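Local coordinates for protein lipase (Rhizopus chinensis, PDB 6A0W) that probably hydrolyses the ester bonds of lipids as a secreted fungal class 3 lipase of the alpha/beta-hydrolase fold, its substrate affinity tuned by an N-terminal polypeptide segment, at residues 76-81 and 94-99; 118-123 and 235-240; 197-202 and 219-224; 227-232 and 252-257. All coordinates share one frame; numbering follows the deposited sequence.

Contact 1. Residues 76-81 and 94-99; sequences DGKLIK and ILRSDA
Strands 78-81 and 94-97 run antiparallel, with tight apolar packing round the buried Ile94 and Leu95 and a solvent side at Lys78 and Ala99. Ile80 and Lys81 both face Ile94 in a classic beta bulge: Ile94 O takes a nearly straight bond from Ile80 N at 2.8 Å (168°) and a weak one from Lys81 N. Ile80 CB rests on Ile94 CG2 at 4.0 Å, and both side chains continue onto Val153 of helix 137-160. On the opposite face of the sheet, Leu95, with CG anti to its backbone N, brings CD1 to Leu79 CD2 at 4.0 Å and lies against Trp65.

The polar end is partly open yet well bonded, with Arg96 and Ser97 buried. Arg96 runs alongside Lys78 and grips Asp98 side-on, NE to OD1 and NH2 to OD2, both carboxylate oxygens lying nearly in the guanidinium plane. Lys78, its chain bent from CG outward, carries NZ to Asp98 OD2 at 3.0 Å from above the carboxylate plane. That carboxylate, which also bonds Tyr164 through OD1, probably offsets the repulsion between Lys78 NZ and Arg96 NH2. Asp76 closes the end with the syn lone pair of each oxygen: OD1 accepts from Ser97 OG at 2.6 Å, OD2 from Ala99 N at 2.8 Å. The whole is a bulged beta hairpin at the edge of the central sheet, tied off by a salt-bridge network.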
loop_
_atom_site.group_PDB
_atom_site.type_symbol
_atom_site.label_atom_id
_atom_site.label_comp_id
_atom_site.label_asym_id
_atom_site.label_seq_id
_atom_site.Cartn_x
_atom_site.Cartn_y
_atom_site.Cartn_z
ATOM N N ASP A 76 -17.574 1.383 -13.786
ATOM C CA ASP A 76 -18.899 1.193 -13.208
ATOM C C ASP A 76 -18.871 1.327 -11.684
ATOM O O ASP A 76 -19.850 0.998 -11.007
ATOM C CB ASP A 76 -19.451 -0.176 -13.613
ATOM C CG ASP A 76 -18.927 -1.311 -12.729
ATOM O OD1 ASP A 76 -17.754 -1.267 -12.257
ATOM O OD2 ASP A 76 -19.687 -2.274 -12.532
ATOM N N GLY A 77 -17.812 1.917 -11.138
ATOM C CA GLY A 77 -17.695 2.039 -9.691
ATOM C C GLY A 77 -18.857 2.775 -9.039
ATOM O O GLY A 77 -19.315 3.789 -9.547
ATOM N N LYS A 78 -19.246 2.306 -7.855
ATOM C CA LYS A 78 -20.185 2.980 -6.945
ATOM C C LYS A 78 -19.572 3.175 -5.568
ATOM O O LYS A 78 -19.202 2.216 -4.869
ATOM C CB LYS A 78 -21.451 2.134 -6.746
ATOM C CG LYS A 78 -22.656 2.566 -7.556
ATOM C CD LYS A 78 -22.868 1.703 -8.796
ATOM C CE LYS A 78 -24.041 0.745 -8.622
ATOM N NZ LYS A 78 -23.832 -0.513 -9.395
ATOM N N LEU A 79 -19.469 4.420 -5.155
ATOM C CA LEU A 79 -18.947 4.744 -3.847
ATOM C C LEU A 79 -19.995 4.344 -2.819
ATOM O O LEU A 79 -21.124 4.763 -2.911
ATOM C CB LEU A 79 -18.704 6.242 -3.717
ATOM C CG LEU A 79 -17.302 6.664 -4.129
ATOM C CD1 LEU A 79 -17.289 8.192 -4.145
ATOM C CD2 LEU A 79 -16.228 6.078 -3.202
ATOM N N ILE A 80 -19.596 3.586 -1.818
ATOM C CA ILE A 80 -20.512 3.172 -0.765
ATOM C C ILE A 80 -20.330 4.075 0.434
ATOM O O ILE A 80 -21.303 4.507 1.011
ATOM C CB ILE A 80 -20.262 1.700 -0.362
ATOM C CG1 ILE A 80 -20.267 0.803 -1.602
ATOM C CG2 ILE A 80 -21.312 1.208 0.636
ATOM C CD1 ILE A 80 -21.512 0.940 -2.455
ATOM N N LYS A 81 -19.104 4.516 0.701
ATOM C CA LYS A 81 -18.843 5.291 1.892
ATOM C C LYS A 81 -17.491 5.931 1.740
ATOM O O LYS A 81 -16.582 5.279 1.264
ATOM C CB LYS A 81 -18.790 4.341 3.091
ATOM C CG LYS A 81 -18.536 5.006 4.446
ATOM C CD LYS A 81 -19.863 5.318 5.107
ATOM C CE LYS A 81 -19.726 6.103 6.401
ATOM N NZ LYS A 81 -19.027 5.362 7.483
ATOM N N ILE A 94 -14.943 3.033 0.439
ATOM C CA ILE A 94 -15.343 1.722 0.034
ATOM C C ILE A 94 -16.068 1.985 -1.271
ATOM O O ILE A 94 -16.957 2.834 -1.332
ATOM C CB ILE A 94 -16.396 1.116 1.000
ATOM C CG1 ILE A 94 -15.892 1.058 2.445
ATOM C CG2 ILE A 94 -16.888 -0.218 0.481
ATOM C CD1 ILE A 94 -14.565 0.413 2.573
ATOM N N LEU A 95 -15.814 1.121 -2.234
ATOM C CA LEU A 95 -16.343 1.226 -3.573
ATOM C C LEU A 95 -16.694 -0.182 -4.041
ATOM O O LEU A 95 -15.957 -1.138 -3.804
ATOM C CB LEU A 95 -15.265 1.814 -4.489
ATOM C CG LEU A 95 -15.611 1.967 -5.971
ATOM C CD1 LEU A 95 -16.265 3.333 -6.150
ATOM C CD2 LEU A 95 -14.313 1.884 -6.774
ATOM N N ARG A 96 -17.795 -0.304 -4.769
ATOM C CA ARG A 96 -18.165 -1.571 -5.343
ATOM C C ARG A 96 -18.233 -1.463 -6.870
ATOM O O ARG A 96 -18.812 -0.505 -7.422
ATOM C CB ARG A 96 -19.514 -2.033 -4.786
ATOM C CG ARG A 96 -19.804 -3.480 -5.131
ATOM C CD ARG A 96 -21.158 -3.959 -4.602
ATOM N NE ARG A 96 -22.208 -3.549 -5.503
ATOM C CZ ARG A 96 -23.016 -2.501 -5.337
ATOM N NH1 ARG A 96 -23.106 -1.862 -4.182
ATOM N NH2 ARG A 96 -23.796 -2.144 -6.346
ATOM N N SER A 97 -17.664 -2.475 -7.519
ATOM C CA SER A 97 -17.823 -2.729 -8.944
ATOM C C SER A 97 -18.582 -4.043 -9.109
ATOM O O SER A 97 -18.043 -5.132 -8.845
ATOM C CB SER A 97 -16.427 -2.862 -9.609
ATOM O OG SER A 97 -16.533 -3.236 -10.986
ATOM N N ASP A 98 -19.739 -3.973 -9.725
ATOM C CA ASP A 98 -20.479 -5.162 -10.014
ATOM C C ASP A 98 -19.852 -5.847 -11.195
ATOM O O ASP A 98 -19.762 -7.031 -11.233
ATOM C CB ASP A 98 -21.931 -4.852 -10.271
ATOM C CG ASP A 98 -22.630 -4.423 -9.037
ATOM O OD1 ASP A 98 -22.392 -5.001 -7.998
ATOM O OD2 ASP A 98 -23.393 -3.489 -9.097
ATOM N N ALA A 99 -19.372 -5.071 -12.138
ATOM C CA ALA A 99 -18.738 -5.618 -13.353
ATOM C C ALA A 99 -17.499 -6.432 -12.982
ATOM O O ALA A 99 -17.307 -7.474 -13.562
ATOM C CB ALA A 99 -18.380 -4.493 -14.276
HETATM O O HOH W 1 -20.911 -1.200 -9.449
#

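Contact 2. Residues 118-123 and 235-240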
loop_
_atom_site.group_PDB
_atom_site.type_symbol
_atom_site.label_atom_id
_atom_site.label_comp_id
_atom_site.label_asym_id
_atom_site.label_seq_id
_atom_site.Cartn_x
_atom_site.Cartn_y
_atom_site.Cartn_z
ATOM N N THR A 118 10.364 12.765 6.671
ATOM C CA THR A 118 11.400 13.408 7.492
ATOM C C THR A 118 11.000 13.466 8.973
ATOM O O THR A 118 11.821 13.235 9.812
ATOM C CB THR A 118 11.790 14.819 7.011
ATOM O OG1 THR A 118 10.701 15.698 7.251
ATOM C CG2 THR A 118 12.121 14.838 5.557
ATOM N N ASP A 119 9.723 13.623 9.305
ATOM C CA ASP A 119 9.324 13.739 10.718
ATOM C C ASP A 119 8.976 12.416 11.353
ATOM O O ASP A 119 8.489 12.388 12.482
ATOM C CB ASP A 119 8.108 14.667 10.848
ATOM C CG ASP A 119 8.436 16.113 10.472
ATOM O OD1 ASP A 119 9.640 16.385 10.258
ATOM O OD2 ASP A 119 7.498 16.921 10.260
ATOM N N MET A 120 9.015 11.333 10.574
ATOM C CA MET A 120 8.361 10.091 10.999
ATOM C C MET A 120 9.066 9.679 12.292
ATOM O O MET A 120 10.276 9.743 12.334
ATOM C CB MET A 120 8.556 8.988 9.937
ATOM C CG MET A 120 7.872 7.676 10.280
ATOM S SD MET A 120 8.056 6.470 8.946
ATOM C CE MET A 120 6.918 7.168 7.756
ATOM N N VAL A 121 8.339 9.140 13.258
ATOM C CA VAL A 121 8.965 8.505 14.418
ATOM C C VAL A 121 8.711 6.988 14.407
ATOM O O VAL A 121 7.629 6.518 14.049
ATOM C CB VAL A 121 8.462 9.109 15.749
ATOM C CG1 VAL A 121 8.632 10.627 15.766
ATOM C CG2 VAL A 121 7.022 8.750 16.042
ATOM N N PHE A 122 9.662 6.252 14.947
ATOM C CA PHE A 122 9.753 4.807 14.731
ATOM C C PHE A 122 9.152 3.976 15.848
ATOM O O PHE A 122 9.027 2.766 15.715
ATOM C CB PHE A 122 11.211 4.391 14.516
ATOM C CG PHE A 122 11.898 5.141 13.418
ATOM C CD1 PHE A 122 11.179 5.647 12.341
ATOM C CD2 PHE A 122 13.247 5.382 13.492
ATOM C CE1 PHE A 122 11.807 6.362 11.345
ATOM C CE2 PHE A 122 13.883 6.107 12.511
ATOM C CZ PHE A 122 13.172 6.584 11.426
ATOM N N THR A 123 8.661 4.634 16.890
ATOM C CA THR A 123 8.128 3.949 18.056
ATOM C C THR A 123 7.052 2.911 17.710
ATOM O O THR A 123 6.082 3.203 17.018
ATOM C CB THR A 123 7.491 4.987 18.996
ATOM O OG1 THR A 123 8.397 6.065 19.149
ATOM C CG2 THR A 123 7.195 4.418 20.363
ATOM N N HIS A 235 11.655 1.904 2.208
ATOM C CA HIS A 235 12.879 1.692 2.942
ATOM C C HIS A 235 12.874 2.392 4.292
ATOM O O HIS A 235 13.927 2.487 4.918
ATOM C CB HIS A 235 14.084 2.164 2.103
ATOM C CG HIS A 235 14.140 1.514 0.760
ATOM N ND1 HIS A 235 14.432 0.172 0.618
ATOM C CD2 HIS A 235 13.675 1.929 -0.444
ATOM C CE1 HIS A 235 14.262 -0.171 -0.653
ATOM N NE2 HIS A 235 13.780 0.865 -1.315
ATOM N N VAL A 236 11.711 2.855 4.743
ATOM C CA VAL A 236 11.585 3.374 6.104
ATOM C C VAL A 236 10.332 2.747 6.722
ATOM O O VAL A 236 9.397 2.395 6.004
ATOM C CB VAL A 236 11.454 4.918 6.151
ATOM C CG1 VAL A 236 12.595 5.600 5.439
ATOM C CG2 VAL A 236 10.140 5.357 5.545
ATOM N N PRO A 237 10.239 2.704 8.052
ATOM C CA PRO A 237 11.344 2.903 8.981
ATOM C C PRO A 237 12.442 1.874 8.792
ATOM O O PRO A 237 12.213 0.844 8.171
ATOM C CB PRO A 237 10.689 2.652 10.343
ATOM C CG PRO A 237 9.251 2.899 10.152
ATOM C CD PRO A 237 8.934 2.626 8.718
ATOM N N PRO A 238 13.546 2.026 9.501
ATOM C CA PRO A 238 14.700 1.165 9.208
ATOM C C PRO A 238 14.547 -0.249 9.746
ATOM O O PRO A 238 14.033 -0.457 10.846
ATOM C CB PRO A 238 15.840 1.878 9.941
ATOM C CG PRO A 238 15.362 3.297 10.098
ATOM C CD PRO A 238 13.905 3.127 10.403
ATOM N N GLN A 239 14.998 -1.234 8.983
ATOM C CA GLN A 239 15.199 -2.568 9.539
ATOM C C GLN A 239 15.963 -2.580 10.875
ATOM O O GLN A 239 15.608 -3.326 11.779
ATOM C CB GLN A 239 15.955 -3.434 8.537
ATOM C CG GLN A 239 15.156 -4.555 7.931
ATOM C CD GLN A 239 16.023 -5.410 7.039
ATOM O OE1 GLN A 239 16.564 -4.922 6.053
ATOM N NE2 GLN A 239 16.267 -6.623 7.459
ATOM N N ALA A 240 17.008 -1.770 10.996
ATOM C CA ALA A 240 17.827 -1.757 12.221
ATOM C C ALA A 240 17.034 -1.400 13.474
ATOM O O ALA A 240 17.392 -1.798 14.561
ATOM C CB ALA A 240 19.023 -0.827 12.060
#
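Phe122 reaches from the loop after helix 113-118 toward Pro237 and Pro238, in the loop between strands 223-228 and 248-252. Its CB points at the opposite loop, and chi1 of -54° sets CG anti to the carbonyl carbon. At CG the ring is about equally far from Pro237 CB and Pro238 CD. One flank then runs past Pro237 in the opposing direction, CD1 meeting Pro237 CB at 3.6 Å. Toward the tip Pro238 takes over on the CD2-CE2 side: CE2 and CZ both lie 3.7 Å from Pro238 CD. Pro238 CD stands over the centre of one face of the Phe122 ring, a CH-pi contact with the two side chains crossing at about a right angle.

A cis peptide precedes Pro237 in this bend. Met120, extended until its bend at chi3, lays SD 3.9 Å from Pro237 CD and 4.1 Å from Val236 CG2; its side chain lies near, without touching, the probable catalytic residues. Polar ties lie just outside, where Phe122 O accepts from Tyr243 OH and Pro237 O from Arg206. Between the two loops the join is wholly apolar, resting on dispersion and CH-pi attraction.

Contact 3. Residues 197-202 and 219-224; sequences LSIYTV and TGIPFH
Tyr200 and His224 lie side by side on neighbouring parallel strands and point the same way, so that their rings form an offset stack with centroids 4.0 Å apart and planes only 9° from parallel. Both have CG anti to the carbonyl carbon. The overlap is at the rims: Tyr200 CE2 sits over His224 CD2 at 3.2 Å, a close approach. In the plane of the imidazole, a water 2.7 Å from His224 NE2 links it to Ser198 OG, while Tyr47 meets the tyrosine ring obliquely.

The strands beneath belong to a beta-alpha-beta crossover, strand 197-202, helix 210-218 and strand 223-228, in the core sheet of the alpha/beta-hydrolase fold. Its parallel ladder has Ile199 N bound to Pro222 O, His224 N to Ile199 O at 2.8 Å (165°), and Thr201 N to His224 O.

On the side of the sheet away from the ring stack, Ile199 crosses Phe223 obliquely and puts CG2 3.7 Å from Phe223 CD1. Thr201 CG2 comes to the edge of the same phenyl ring, in its plane. Ile199 CD1 turns the other way, meeting Ile221 CG2 at 3.8 Å with the two side chains nearly perpendicular, and both Ile199 and Phe223 pack on Leu179 of helix 173-188.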
loop_
_atom_site.group_PDB
_atom_site.type_symbol
_atom_site.label_atom_id
_atom_site.label_comp_id
_atom_site.label_asym_id
_atom_site.label_seq_id
_atom_site.Cartn_x
_atom_site.Cartn_y
_atom_site.Cartn_z
ATOM N N LEU A 197 -9.787 -12.445 -0.439
ATOM C CA LEU A 197 -9.254 -11.214 0.094
ATOM C C LEU A 197 -7.796 -11.078 -0.332
ATOM O O LEU A 197 -7.012 -12.012 -0.172
ATOM C CB LEU A 197 -9.323 -11.221 1.621
ATOM C CG LEU A 197 -8.652 -10.098 2.381
ATOM C CD1 LEU A 197 -9.345 -8.781 2.042
ATOM C CD2 LEU A 197 -8.730 -10.344 3.872
ATOM N N SER A 198 -7.414 -9.852 -0.671
ATOM C CA SER A 198 -6.081 -9.567 -1.211
ATOM C C SER A 198 -5.736 -8.123 -0.844
ATOM O O SER A 198 -6.616 -7.273 -0.814
ATOM C CB SER A 198 -6.133 -9.698 -2.778
ATOM O OG SER A 198 -5.651 -10.963 -3.112
ATOM N N ILE A 199 -4.448 -7.834 -0.708
ATOM C CA ILE A 199 -3.954 -6.535 -0.328
ATOM C C ILE A 199 -2.936 -6.092 -1.391
ATOM O O ILE A 199 -2.001 -6.830 -1.720
ATOM C CB ILE A 199 -3.225 -6.579 1.014
ATOM C CG1 ILE A 199 -4.130 -7.176 2.135
ATOM C CG2 ILE A 199 -2.852 -5.169 1.438
ATOM C CD1 ILE A 199 -3.364 -7.602 3.384
ATOM N N TYR A 200 -3.132 -4.898 -1.927
ATOM C CA TYR A 200 -2.186 -4.326 -2.890
ATOM C C TYR A 200 -1.768 -2.959 -2.457
ATOM O O TYR A 200 -2.615 -2.080 -2.210
ATOM C CB TYR A 200 -2.831 -4.193 -4.278
ATOM C CG TYR A 200 -3.058 -5.523 -4.970
ATOM C CD1 TYR A 200 -4.205 -6.265 -4.703
ATOM C CD2 TYR A 200 -2.213 -5.957 -6.008
ATOM C CE1 TYR A 200 -4.402 -7.506 -5.276
ATOM C CE2 TYR A 200 -2.454 -7.164 -6.652
ATOM C CZ TYR A 200 -3.559 -7.918 -6.306
ATOM O OH TYR A 200 -3.862 -9.099 -6.926
ATOM N N THR A 201 -0.467 -2.728 -2.546
ATOM C CA THR A 201 0.074 -1.436 -2.187
ATOM C C THR A 201 1.132 -0.928 -3.210
ATOM O O THR A 201 1.805 -1.733 -3.886
ATOM C CB THR A 201 0.722 -1.455 -0.780
ATOM O OG1 THR A 201 1.862 -2.311 -0.759
ATOM C CG2 THR A 201 -0.270 -1.881 0.310
ATOM N N VAL A 202 1.330 0.392 -3.190
ATOM C CA VAL A 202 2.365 1.098 -3.945
ATOM C C VAL A 202 3.066 2.049 -2.994
ATOM O O VAL A 202 2.396 2.802 -2.273
ATOM C CB VAL A 202 1.810 1.825 -5.203
ATOM C CG1 VAL A 202 1.524 0.800 -6.299
ATOM C CG2 VAL A 202 0.543 2.613 -4.906
ATOM N N THR A 219 -0.843 -15.844 7.419
ATOM C CA THR A 219 -2.274 -15.807 7.125
ATOM C C THR A 219 -2.564 -16.322 5.734
ATOM O O THR A 219 -3.746 -16.567 5.379
ATOM C CB THR A 219 -2.879 -14.375 7.214
ATOM O OG1 THR A 219 -2.327 -13.517 6.196
ATOM C CG2 THR A 219 -2.618 -13.730 8.589
ATOM N N GLY A 220 -1.563 -16.262 4.857
ATOM C CA GLY A 220 -1.828 -16.610 3.428
ATOM C C GLY A 220 -2.637 -15.574 2.659
ATOM O O GLY A 220 -2.900 -15.756 1.466
ATOM N N ILE A 221 -3.013 -14.458 3.295
ATOM C CA ILE A 221 -3.635 -13.360 2.528
ATOM C C ILE A 221 -2.581 -12.739 1.584
ATOM O O ILE A 221 -1.559 -12.231 2.055
ATOM C CB ILE A 221 -4.154 -12.218 3.431
ATOM C CG1 ILE A 221 -5.221 -12.756 4.402
ATOM C CG2 ILE A 221 -4.767 -11.080 2.578
ATOM C CD1 ILE A 221 -6.452 -13.367 3.762
ATOM N N PRO A 222 -2.837 -12.745 0.271
ATOM C CA PRO A 222 -1.846 -12.189 -0.658
ATOM C C PRO A 222 -1.622 -10.700 -0.397
ATOM O O PRO A 222 -2.567 -9.948 -0.238
ATOM C CB PRO A 222 -2.514 -12.409 -2.028
ATOM C CG PRO A 222 -3.366 -13.625 -1.809
ATOM C CD PRO A 222 -3.985 -13.312 -0.469
ATOM N N PHE A 223 -0.388 -10.347 -0.090
ATOM C CA PHE A 223 -0.001 -8.979 0.149
ATOM C C PHE A 223 1.041 -8.572 -0.900
ATOM O O PHE A 223 2.179 -9.017 -0.851
ATOM C CB PHE A 223 0.598 -8.905 1.553
ATOM C CG PHE A 223 1.164 -7.557 1.932
ATOM C CD1 PHE A 223 0.603 -6.389 1.461
ATOM C CD2 PHE A 223 2.232 -7.464 2.799
ATOM C CE1 PHE A 223 1.120 -5.174 1.829
ATOM C CE2 PHE A 223 2.833 -6.248 3.072
ATOM C CZ PHE A 223 2.214 -5.100 2.664
ATOM N N HIS A 224 0.666 -7.652 -1.780
ATOM C CA HIS A 224 1.528 -7.250 -2.887
ATOM C C HIS A 224 2.125 -5.887 -2.592
ATOM O O HIS A 224 1.395 -4.945 -2.277
ATOM C CB HIS A 224 0.695 -7.150 -4.164
ATOM C CG HIS A 224 0.039 -8.422 -4.555
ATOM N ND1 HIS A 224 0.612 -9.300 -5.453
ATOM C CD2 HIS A 224 -1.182 -8.925 -4.251
ATOM C CE1 HIS A 224 -0.208 -10.321 -5.627
ATOM N NE2 HIS A 224 -1.313 -10.102 -4.935
HETATM O O HOH W 2 -3.321 -11.888 -5.138
#

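Contact 4. Residues 227-232 and 252-257; sequences VHKRDI and IKEDPA. With SO4 (sulfate ion), chain C.
His228 and Ile252 form a parallel bridge at the ends of strands 223-228 and 248-252, where Ile252 N donates to Val227 O at 2.8 Å, nearly along the C=O axis, and Lys229 N returns a bond to Ile252 O. Straight after it the first chain folds into a type II' beta turn, His228 to Asp231, closed by Asp231 N on His228 O, with Lys229 at its positive-phi position. In this alpha/beta-hydrolase fold the turn delivers Asp231, whose OD2 bonds His284 ND1 and Tyr287 OH, an arrangement consistent with the acid of a Ser-His-Asp triad with Ser172.

His228 and Ile252 send their side chains to the same side of the sheet. With CG anti to its backbone N, the imidazole presents its edge to Ile252 CG2, 4.0 Å from His228 CD2. ND1 bonds Asp283 O and NE2 donates to sulfate O2 at 2.7 Å, so both nitrogens appear to carry protons, consistent with a cationic ring beside the anion. The sulfate, probably from the crystallisation liquor, is also held by the backbone N of Phe288 and Gly289.

Lys229 stretches out fully beyond CG, passing CG over one rim of the His228 ring and CE beside Lys253 O. Glu254 bends at chi2, and Lys229 NZ meets its OE1 at 3.2 Å in a salt bridge from well above the carboxylate plane. A water accepting from Lys229 NZ and Asp255 N donates to sulfate O2. Asp255 OD2 is modelled 2.3 Å from sulfate O3, too close for an ordinary non-bonded contact.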
loop_
_atom_site.group_PDB
_atom_site.type_symbol
_atom_site.label_atom_id
_atom_site.label_comp_id
_atom_site.label_asym_id
_atom_site.label_seq_id
_atom_site.Cartn_x
_atom_site.Cartn_y
_atom_site.Cartn_z
ATOM N N VAL A 227 6.921 -1.421 -5.679
ATOM C CA VAL A 227 7.868 -0.360 -5.446
ATOM C C VAL A 227 8.496 0.201 -6.708
ATOM O O VAL A 227 8.808 -0.545 -7.634
ATOM C CB VAL A 227 8.826 -0.584 -4.265
ATOM C CG1 VAL A 227 8.584 -1.828 -3.467
ATOM C CG2 VAL A 227 10.252 -0.171 -4.463
ATOM N N HIS A 228 8.393 1.521 -6.823
ATOM C CA HIS A 228 8.777 2.277 -8.026
ATOM C C HIS A 228 10.194 2.781 -7.935
ATOM O O HIS A 228 10.549 3.695 -7.143
ATOM C CB HIS A 228 7.847 3.445 -8.294
ATOM C CG HIS A 228 8.228 4.253 -9.506
ATOM N ND1 HIS A 228 8.655 5.562 -9.421
ATOM C CD2 HIS A 228 8.185 3.954 -10.833
ATOM C CE1 HIS A 228 8.810 6.049 -10.643
ATOM N NE2 HIS A 228 8.580 5.082 -11.515
ATOM N N LYS A 229 11.022 2.121 -8.740
ATOM C CA LYS A 229 12.430 2.447 -8.853
ATOM C C LYS A 229 13.084 2.744 -7.512
ATOM O O LYS A 229 13.269 1.822 -6.710
ATOM C CB LYS A 229 12.592 3.602 -9.839
ATOM C CG LYS A 229 12.114 3.273 -11.241
ATOM C CD LYS A 229 12.306 4.412 -12.227
ATOM C CE LYS A 229 11.490 4.139 -13.459
ATOM N NZ LYS A 229 11.674 5.176 -14.482
ATOM N N ARG A 230 13.482 4.002 -7.287
ATOM C CA ARG A 230 14.279 4.370 -6.118
ATOM C C ARG A 230 13.438 4.997 -4.977
ATOM O O ARG A 230 13.992 5.631 -4.079
ATOM C CB ARG A 230 15.365 5.394 -6.508
ATOM C CG ARG A 230 16.408 4.896 -7.490
ATOM C CD ARG A 230 17.333 6.024 -7.943
ATOM N NE ARG A 230 18.268 5.602 -8.988
ATOM C CZ ARG A 230 19.372 4.897 -8.750
ATOM N NH1 ARG A 230 19.664 4.482 -7.530
ATOM N NH2 ARG A 230 20.179 4.579 -9.752
ATOM N N ASP A 231 12.125 4.833 -5.024
ATOM C CA ASP A 231 11.208 5.371 -3.986
ATOM C C ASP A 231 11.735 5.093 -2.602
ATOM O O ASP A 231 11.987 3.937 -2.234
ATOM C CB ASP A 231 9.813 4.752 -4.207
ATOM C CG ASP A 231 8.786 5.189 -3.184
ATOM O OD1 ASP A 231 9.134 6.045 -2.349
ATOM O OD2 ASP A 231 7.612 4.729 -3.291
ATOM N N ILE A 232 11.980 6.158 -1.838
ATOM C CA ILE A 232 12.483 6.009 -0.464
ATOM C C ILE A 232 11.528 5.296 0.492
ATOM O O ILE A 232 11.950 4.662 1.463
ATOM C CB ILE A 232 12.871 7.359 0.135
ATOM C CG1 ILE A 232 13.669 7.174 1.408
ATOM C CG2 ILE A 232 11.675 8.277 0.336
ATOM C CD1 ILE A 232 14.317 8.460 1.843
ATOM N N ILE A 252 9.281 -1.994 -9.998
ATOM C CA ILE A 252 9.278 -1.344 -11.295
ATOM C C ILE A 252 10.650 -0.740 -11.525
ATOM O O ILE A 252 11.054 0.201 -10.851
ATOM C CB ILE A 252 8.293 -0.185 -11.366
ATOM C CG1 ILE A 252 6.868 -0.628 -11.057
ATOM C CG2 ILE A 252 8.323 0.428 -12.741
ATOM C CD1 ILE A 252 5.906 0.547 -10.842
ATOM N N LYS A 253 11.424 -1.380 -12.392
ATOM C CA LYS A 253 12.757 -0.895 -12.716
ATOM C C LYS A 253 12.675 0.071 -13.890
ATOM O O LYS A 253 13.249 1.153 -13.856
ATOM C CB LYS A 253 13.687 -2.072 -12.983
ATOM C CG LYS A 253 13.935 -2.924 -11.751
ATOM C CD LYS A 253 14.963 -4.015 -12.028
ATOM C CE LYS A 253 16.381 -3.493 -12.210
ATOM N NZ LYS A 253 17.342 -4.553 -12.648
ATOM N N GLU A 254 11.853 -0.249 -14.877
ATOM C CA GLU A 254 11.617 0.671 -15.982
ATOM C C GLU A 254 10.408 0.182 -16.723
ATOM O O GLU A 254 10.346 -0.978 -17.135
ATOM C CB GLU A 254 12.846 0.666 -16.933
ATOM C CG GLU A 254 12.667 1.564 -18.153
ATOM C CD GLU A 254 12.828 3.051 -17.845
ATOM O OE1 GLU A 254 13.228 3.413 -16.711
ATOM O OE2 GLU A 254 12.633 3.865 -18.781
ATOM N N ASP A 255 9.407 1.026 -16.880
ATOM C CA ASP A 255 8.271 0.608 -17.688
ATOM C C ASP A 255 8.587 0.664 -19.186
ATOM O O ASP A 255 9.473 1.394 -19.590
ATOM C CB ASP A 255 7.065 1.488 -17.385
ATOM C CG ASP A 255 6.276 1.012 -16.140
ATOM O OD1 ASP A 255 6.010 -0.225 -16.008
ATOM O OD2 ASP A 255 5.870 1.912 -15.370
ATOM N N PRO A 256 7.783 -0.004 -20.003
ATOM C CA PRO A 256 6.563 -0.695 -19.542
ATOM C C PRO A 256 6.752 -2.157 -19.099
ATOM O O PRO A 256 5.772 -2.763 -18.670
ATOM C CB PRO A 256 5.652 -0.677 -20.776
ATOM C CG PRO A 256 6.624 -0.622 -21.929
ATOM C CD PRO A 256 7.920 -0.017 -21.466
ATOM N N ALA A 257 7.909 -2.775 -19.341
ATOM C CA ALA A 257 7.984 -4.233 -19.193
ATOM C C ALA A 257 8.968 -4.707 -18.129
ATOM O O ALA A 257 8.954 -5.889 -17.759
ATOM C CB ALA A 257 8.289 -4.882 -20.526
HETATM S S SO4 C . 6.713 4.567 -14.208
HETATM O O1 SO4 C . 5.897 5.717 -13.828
HETATM O O2 SO4 C . 8.129 4.986 -14.195
HETATM O O3 SO4 C . 6.332 4.111 -15.556
HETATM O O4 SO4 C . 6.472 3.474 -13.235
HETATM O O HOH W 3 9.724 3.765 -16.124
#

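Overall arrangement
Three contacts belong to the central sheet. Contact 3 lies deepest, its centre about 9 Å from that of the chain; contact 4 continues from it along strand 223-228, while contact 1 lies at the outer hairpin. Contact 2 joins two loops on the far side of the chain's centre from contact 1, their centres about 35 Å apart. Contacts 3 and 4 are buried, contacts 1 and 2 only partly so. Chemistry follows place: aromatic stacking and aliphatic packing on a parallel ladder in contact 3, a salt-bridge network in contact 1, a single salt bridge beside a bound sulfate in contact 4, and purely apolar packing in contact 2. Segments 227-232 and 235-240 nearly adjoin, linking contact 4 to contact 2.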